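Local coordinates for pancreatic lipase related protein 2 (Equus caballus, PDB 1W52) that probably hydrolyses triacylglycerols and galactolipids through a serine-histidine-aspartate charge relay, as a secreted calcium-binding lipase of the alpha/beta-hydrolase superfamily, at residues 78-83 / 111-116; 118-123 / 153-158. All blocks are in the same frame, centred on the assembly; numbering follows the deposited sequence.

Interaction 1 (78-83 / 111-116); sequences GFRDRG and GAKAEY. With DDQ (decylamine-N,N-dimethyl-N-oxide), chain C.
Tyr116 presents the CD1 edge of its ring to one face of Phe79 in a T-shaped stack, the centroids of the two rings 5.2 Å apart and their planes at 77°. The touching atom, Tyr116 CD1, stands 3.7 Å above the plane of the Phe79 ring and is offset toward its rim. On the opposite face Arg80 lays its own CG over the ring centre, 3.6 Å above the plane of Phe79, and the phenyl group is thereby sandwiched. Phe79 has CG anti to the backbone N (chi1 -172°), beside its carbonyl carbon; farther out, CE1 of the ring lies against the backbone N and CA of Tyr116. The detergent tail runs past both rings: DDQ C7 is 3.9 Å from Phe79 CD2, and the terminal C10 is 3.5 Å from Tyr116 CE1. An alanine in place of Phe79 would probably open a gap beside the tail, leave the Tyr116 edge without its aromatic face and uncover CG of Arg80.

The backbones are joined by Arg80 N, which donates to Ala112 O at 2.7 Å (139° at the hydrogen) from above the carbonyl plane. The Arg80 chain, bent at chi3, crosses the Lys113 side chain at about a right angle, with NH2 near Lys113 CG; Lys113 O lies over one face of the guanidinium, poorly angled for a hydrogen bond. The Asp81 carboxylate lies at the detergent head, OD1 2.9 Å from DDQ O1; Trp87 NE1 is hydrogen-bonded to OD2 and Ser86 OG to OD1. Tyr116 OH is secured by Pro182 O. The type II turn from Gly78 to Asp81 follows a central strand, and its place close to Ser154, the probable nucleophile, is consistent with the oxyanion-hole loop of pancreatic lipases, here lining the detergent-filled active-site pocket.

Interaction 2 (118-123 / 153-158); sequences QAVQNI and HSLGAH
Leu155 projects from the first turn of helix 155-166 against Ala119, Val120 and Ile123 of helix 116-141, directly after the probable nucleophile Ser154. The Gly152, Ser154 and Gly156 pattern is consistent with the nucleophile elbow of the alpha/beta-hydrolase fold, in which strand 148-153 turns sharply into a helix. The positive phi of Ser154 (57°) belongs to this turn.

The meeting of the two helices is apolar and buried. The branches of Leu155 divide the work: CD2 lies 4.1 Å from Ala119 CB, whereas CD1 is 4.3 Å from Val120 CG2. One helical turn beyond Ala119, Ile123 directs its side chain to the base of the same leucine, near CB and CG of Leu155. The model places Ile123 CD1 implausibly close to Leu155 O, however, and the exact position of this methyl is doubtful. What the seam rests on is therefore the general fit of four aliphatic side chains, with Leu155 as the one residue of its helix that meets all three partners.

Polar groups are served outside this apolar seam. Ser154 OG is hydrogen-bonded to His265 NE2, the link expected of a charge-relay system. On helix 116-141 two amide side chains are tied together and to the loop holding Leu28 and Trp30: Gln118 NE2 also meets Leu28 O, and Asn122 OD1 also accepts from Trp30 N. Between them, Gln118 NE2 donates to Asn122 OD1 over 3.0 Å, nearly straight at 171° and in the plane of both amides.

Both interactions use the region where helix 109-112 passes into helix 116-141, and their centres are about 8 Å apart. Interaction 1 is partly buried, combining aromatic packing, a backbone bond and contacts with the detergent at the pocket; interaction 2 is wholly buried and joins two helices through aliphatic side chains. They meet directly: Phe79 CD1 packs 3.8 Å from Ala119 CB, and Leu155 reaches Phe79 N with CD2 and Tyr116 OH with CD1. A probable hydrogen bond from Asn122 ND2 to Gly111 O ties the two consecutive helices. Leu155 thus connects the helix packing next to the probable nucleophile with the aromatic pair lining the pocket.

Interaction 1 (78-83 / 111-116)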
loop_
_atom_site.group_PDB
_atom_site.type_symbol
_atom_site.label_atom_id
_atom_site.label_comp_id
_atom_site.label_asym_id
_atom_site.label_seq_id
_atom_site.Cartn_x
_atom_site.Cartn_y
_atom_site.Cartn_z
ATOM N N GLY A 78 6.022 -13.284 4.423
ATOM C CA GLY A 78 5.944 -14.308 3.403
ATOM C C GLY A 78 7.244 -15.044 3.157
ATOM O O GLY A 78 8.098 -15.106 4.061
ATOM N N PHE A 79 7.357 -15.581 1.914
ATOM C CA PHE A 79 8.540 -16.322 1.384
ATOM C C PHE A 79 9.848 -15.691 1.825
ATOM O O PHE A 79 10.097 -14.497 1.588
ATOM C CB PHE A 79 8.457 -16.332 -0.147
ATOM C CG PHE A 79 9.483 -17.199 -0.840
ATOM C CD1 PHE A 79 9.466 -18.573 -0.739
ATOM C CD2 PHE A 79 10.441 -16.635 -1.649
ATOM C CE1 PHE A 79 10.427 -19.338 -1.372
ATOM C CE2 PHE A 79 11.383 -17.436 -2.286
ATOM C CZ PHE A 79 11.358 -18.776 -2.130
ATOM N N ARG A 80 10.623 -16.477 2.549
ATOM C CA ARG A 80 12.000 -16.134 2.935
ATOM C C ARG A 80 12.211 -14.855 3.698
ATOM O O ARG A 80 13.189 -14.129 3.512
ATOM C CB ARG A 80 12.917 -16.149 1.720
ATOM C CG ARG A 80 12.943 -17.563 1.111
ATOM C CD ARG A 80 14.067 -17.805 0.236
ATOM N NE ARG A 80 15.124 -18.523 0.923
ATOM C CZ ARG A 80 15.385 -19.826 0.816
ATOM N NH1 ARG A 80 14.626 -20.661 0.047
ATOM N NH2 ARG A 80 16.453 -20.279 1.485
ATOM N N ASP A 81 11.275 -14.630 4.586
ATOM C CA ASP A 81 11.273 -13.513 5.474
ATOM C C ASP A 81 11.042 -14.140 6.863
ATOM O O ASP A 81 10.773 -15.374 6.971
ATOM C CB ASP A 81 10.093 -12.647 5.111
ATOM C CG ASP A 81 10.328 -11.191 5.345
ATOM O OD1 ASP A 81 11.153 -10.793 6.214
ATOM O OD2 ASP A 81 9.651 -10.361 4.698
ATOM N N ARG A 82 11.121 -13.287 7.905
ATOM C CA ARG A 82 10.875 -13.687 9.290
ATOM C C ARG A 82 9.992 -12.677 10.099
ATOM O O ARG A 82 9.729 -11.543 9.681
ATOM C CB ARG A 82 12.207 -13.968 9.978
ATOM C CG ARG A 82 13.088 -12.779 10.014
ATOM C CD ARG A 82 14.276 -12.950 10.862
ATOM N NE ARG A 82 14.912 -11.649 10.999
ATOM C CZ ARG A 82 15.963 -11.402 11.787
ATOM N NH1 ARG A 82 16.501 -12.389 12.533
ATOM N NH2 ARG A 82 16.482 -10.159 11.832
ATOM N N GLY A 83 9.510 -13.177 11.236
ATOM C CA GLY A 83 8.723 -12.411 12.199
ATOM C C GLY A 83 9.557 -11.737 13.276
ATOM O O GLY A 83 9.335 -10.560 13.568
ATOM N N GLY A 111 9.657 -22.301 7.875
ATOM C CA GLY A 111 8.792 -22.918 6.886
ATOM C C GLY A 111 8.776 -22.175 5.589
ATOM O O GLY A 111 8.475 -22.762 4.554
ATOM N N ALA A 112 9.081 -20.877 5.664
ATOM C CA ALA A 112 9.112 -19.949 4.514
ATOM C C ALA A 112 10.513 -19.860 3.870
ATOM O O ALA A 112 10.734 -19.101 2.908
ATOM C CB ALA A 112 8.621 -18.528 4.951
ATOM N N LYS A 113 11.439 -20.651 4.417
ATOM C CA LYS A 113 12.807 -20.846 3.923
ATOM C C LYS A 113 12.856 -21.997 2.936
ATOM O O LYS A 113 13.873 -22.278 2.371
ATOM C CB LYS A 113 13.670 -21.232 5.122
ATOM C CG LYS A 113 15.059 -20.826 5.019
ATOM C CD LYS A 113 15.727 -20.798 6.367
ATOM C CE LYS A 113 17.028 -19.990 6.269
ATOM N NZ LYS A 113 18.140 -20.648 7.019
ATOM N N ALA A 114 11.759 -22.699 2.763
ATOM C CA ALA A 114 11.679 -23.742 1.768
ATOM C C ALA A 114 11.719 -23.222 0.344
ATOM O O ALA A 114 11.912 -22.054 0.067
ATOM C CB ALA A 114 10.381 -24.594 1.964
ATOM N N GLU A 115 11.578 -24.157 -0.569
ATOM C CA GLU A 115 11.533 -23.858 -1.980
ATOM C C GLU A 115 10.157 -23.248 -2.252
ATOM O O GLU A 115 9.176 -23.772 -1.800
ATOM C CB GLU A 115 11.765 -25.179 -2.746
ATOM C CG GLU A 115 11.775 -25.054 -4.247
ATOM C CD GLU A 115 10.381 -24.915 -4.821
ATOM O OE1 GLU A 115 9.662 -25.909 -4.848
ATOM O OE2 GLU A 115 9.991 -23.802 -5.232
ATOM N N TYR A 116 10.077 -22.165 -3.004
ATOM C CA TYR A 116 8.786 -21.505 -3.289
ATOM C C TYR A 116 7.561 -22.430 -3.397
ATOM O O TYR A 116 6.550 -22.261 -2.746
ATOM C CB TYR A 116 8.870 -20.656 -4.570
ATOM C CG TYR A 116 7.673 -19.760 -4.692
ATOM C CD1 TYR A 116 7.499 -18.667 -3.876
ATOM C CD2 TYR A 116 6.707 -20.035 -5.558
ATOM C CE1 TYR A 116 6.367 -17.857 -3.975
ATOM C CE2 TYR A 116 5.554 -19.254 -5.660
ATOM C CZ TYR A 116 5.385 -18.164 -4.884
ATOM O OH TYR A 116 4.231 -17.399 -5.071
HETATM N N1 DDQ C . 13.568 -9.703 3.395
HETATM O O1 DDQ C . 12.698 -9.310 4.211
HETATM C CM1 DDQ C . 14.687 -8.694 3.365
HETATM C CM2 DDQ C . 14.123 -11.029 3.800
HETATM C C1 DDQ C . 12.810 -9.739 2.107
HETATM C C2 DDQ C . 12.111 -11.055 1.742
HETATM C C3 DDQ C . 12.648 -11.535 0.399
HETATM C C4 DDQ C . 11.749 -11.199 -0.781
HETATM C C5 DDQ C . 11.360 -12.457 -1.539
HETATM C C6 DDQ C . 10.463 -12.013 -2.660
HETATM C C7 DDQ C . 9.897 -13.176 -3.420
HETATM C C8 DDQ C . 8.381 -13.198 -3.371
HETATM C C9 DDQ C . 7.872 -14.529 -3.937
HETATM C C10 DDQ C . 6.561 -14.429 -4.684
#

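Interaction 2 (118-123 / 153-158)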
loop_
_atom_site.group_PDB
_atom_site.type_symbol
_atom_site.label_atom_id
_atom_site.label_comp_id
_atom_site.label_asym_id
_atom_site.label_seq_id
_atom_site.Cartn_x
_atom_site.Cartn_y
_atom_site.Cartn_z
ATOM N N GLN A 118 7.127 -25.514 -2.381
ATOM C CA GLN A 118 6.807 -26.043 -1.065
ATOM C C GLN A 118 6.113 -24.968 -0.200
ATOM O O GLN A 118 4.959 -25.152 0.177
ATOM C CB GLN A 118 8.069 -26.562 -0.354
ATOM C CG GLN A 118 7.805 -27.309 0.943
ATOM C CD GLN A 118 6.829 -28.464 0.746
ATOM O OE1 GLN A 118 7.113 -29.333 -0.056
ATOM N NE2 GLN A 118 5.665 -28.453 1.430
ATOM N N ALA A 119 6.856 -23.878 0.115
ATOM C CA ALA A 119 6.392 -22.634 0.775
ATOM C C ALA A 119 4.916 -22.277 0.475
ATOM O O ALA A 119 4.123 -22.020 1.380
ATOM C CB ALA A 119 7.330 -21.466 0.383
ATOM N N VAL A 120 4.547 -22.332 -0.792
ATOM C CA VAL A 120 3.182 -22.110 -1.207
ATOM C C VAL A 120 2.193 -23.096 -0.519
ATOM O O VAL A 120 0.975 -22.838 -0.357
ATOM C CB VAL A 120 3.105 -22.220 -2.727
ATOM C CG1 VAL A 120 1.675 -22.343 -3.167
ATOM C CG2 VAL A 120 3.834 -20.995 -3.467
ATOM N N GLN A 121 2.724 -24.230 -0.098
ATOM C CA GLN A 121 1.947 -25.204 0.650
ATOM C C GLN A 121 2.043 -25.024 2.148
ATOM O O GLN A 121 1.037 -25.142 2.810
ATOM C CB GLN A 121 2.397 -26.613 0.301
ATOM C CG GLN A 121 2.198 -26.954 -1.110
ATOM C CD GLN A 121 0.755 -27.168 -1.477
ATOM O OE1 GLN A 121 0.021 -27.858 -0.770
ATOM N NE2 GLN A 121 0.341 -26.599 -2.602
ATOM N N ASN A 122 3.235 -24.795 2.688
ATOM C CA ASN A 122 3.365 -24.514 4.126
ATOM C C ASN A 122 2.357 -23.420 4.585
ATOM O O ASN A 122 1.681 -23.500 5.630
ATOM C CB ASN A 122 4.810 -24.130 4.481
ATOM C CG ASN A 122 5.811 -25.206 4.050
ATOM O OD1 ASN A 122 5.417 -26.180 3.439
ATOM N ND2 ASN A 122 7.084 -25.027 4.363
ATOM N N ILE A 123 2.195 -22.421 3.744
ATOM C CA ILE A 123 1.170 -21.405 3.968
ATOM C C ILE A 123 -0.167 -21.913 4.507
ATOM O O ILE A 123 -0.761 -21.286 5.362
ATOM C CB ILE A 123 1.085 -20.538 2.688
ATOM C CG1 ILE A 123 1.790 -19.260 3.084
ATOM C CG2 ILE A 123 -0.318 -20.327 2.117
ATOM C CD1 ILE A 123 1.478 -18.128 2.237
ATOM N N HIS A 153 1.859 -9.927 4.131
ATOM C CA HIS A 153 2.648 -9.550 2.939
ATOM C C HIS A 153 3.005 -10.747 2.012
ATOM O O HIS A 153 3.479 -11.764 2.480
ATOM C CB HIS A 153 3.966 -8.839 3.329
ATOM C CG HIS A 153 4.849 -8.568 2.145
ATOM N ND1 HIS A 153 5.936 -9.358 1.832
ATOM C CD2 HIS A 153 4.758 -7.645 1.150
ATOM C CE1 HIS A 153 6.491 -8.912 0.715
ATOM N NE2 HIS A 153 5.785 -7.892 0.265
ATOM N N SER A 154 2.813 -10.576 0.696
ATOM C CA SER A 154 3.215 -11.564 -0.315
ATOM C C SER A 154 2.544 -12.870 0.020
ATOM O O SER A 154 1.342 -12.974 0.015
ATOM C CB SER A 154 4.765 -11.727 -0.429
ATOM O OG SER A 154 5.210 -12.760 -1.357
ATOM N N LEU A 155 3.320 -13.881 0.309
ATOM C CA LEU A 155 2.718 -15.155 0.601
ATOM C C LEU A 155 1.867 -15.000 1.828
ATOM O O LEU A 155 0.780 -15.458 1.842
ATOM C CB LEU A 155 3.813 -16.155 0.834
ATOM C CG LEU A 155 3.913 -17.393 -0.057
ATOM C CD1 LEU A 155 3.787 -17.112 -1.516
ATOM C CD2 LEU A 155 5.263 -17.979 0.280
ATOM N N GLY A 156 2.376 -14.313 2.853
ATOM C CA GLY A 156 1.578 -13.869 4.001
ATOM C C GLY A 156 0.161 -13.337 3.708
ATOM O O GLY A 156 -0.792 -13.625 4.425
ATOM N N ALA A 157 0.011 -12.529 2.681
ATOM C CA ALA A 157 -1.318 -12.092 2.350
ATOM C C ALA A 157 -2.239 -13.297 2.123
ATOM O O ALA A 157 -3.333 -13.346 2.597
ATOM C CB ALA A 157 -1.304 -11.229 1.100
ATOM N N HIS A 158 -1.814 -14.247 1.333
ATOM C CA HIS A 158 -2.629 -15.406 1.055
ATOM C C HIS A 158 -2.819 -16.283 2.322
ATOM O O HIS A 158 -3.891 -16.892 2.551
ATOM C CB HIS A 158 -1.942 -16.201 -0.043
ATOM C CG HIS A 158 -2.009 -15.552 -1.380
ATOM N ND1 HIS A 158 -3.182 -15.046 -1.900
ATOM C CD2 HIS A 158 -1.048 -15.297 -2.303
ATOM C CE1 HIS A 158 -2.942 -14.533 -3.100
ATOM N NE2 HIS A 158 -1.654 -14.666 -3.368
#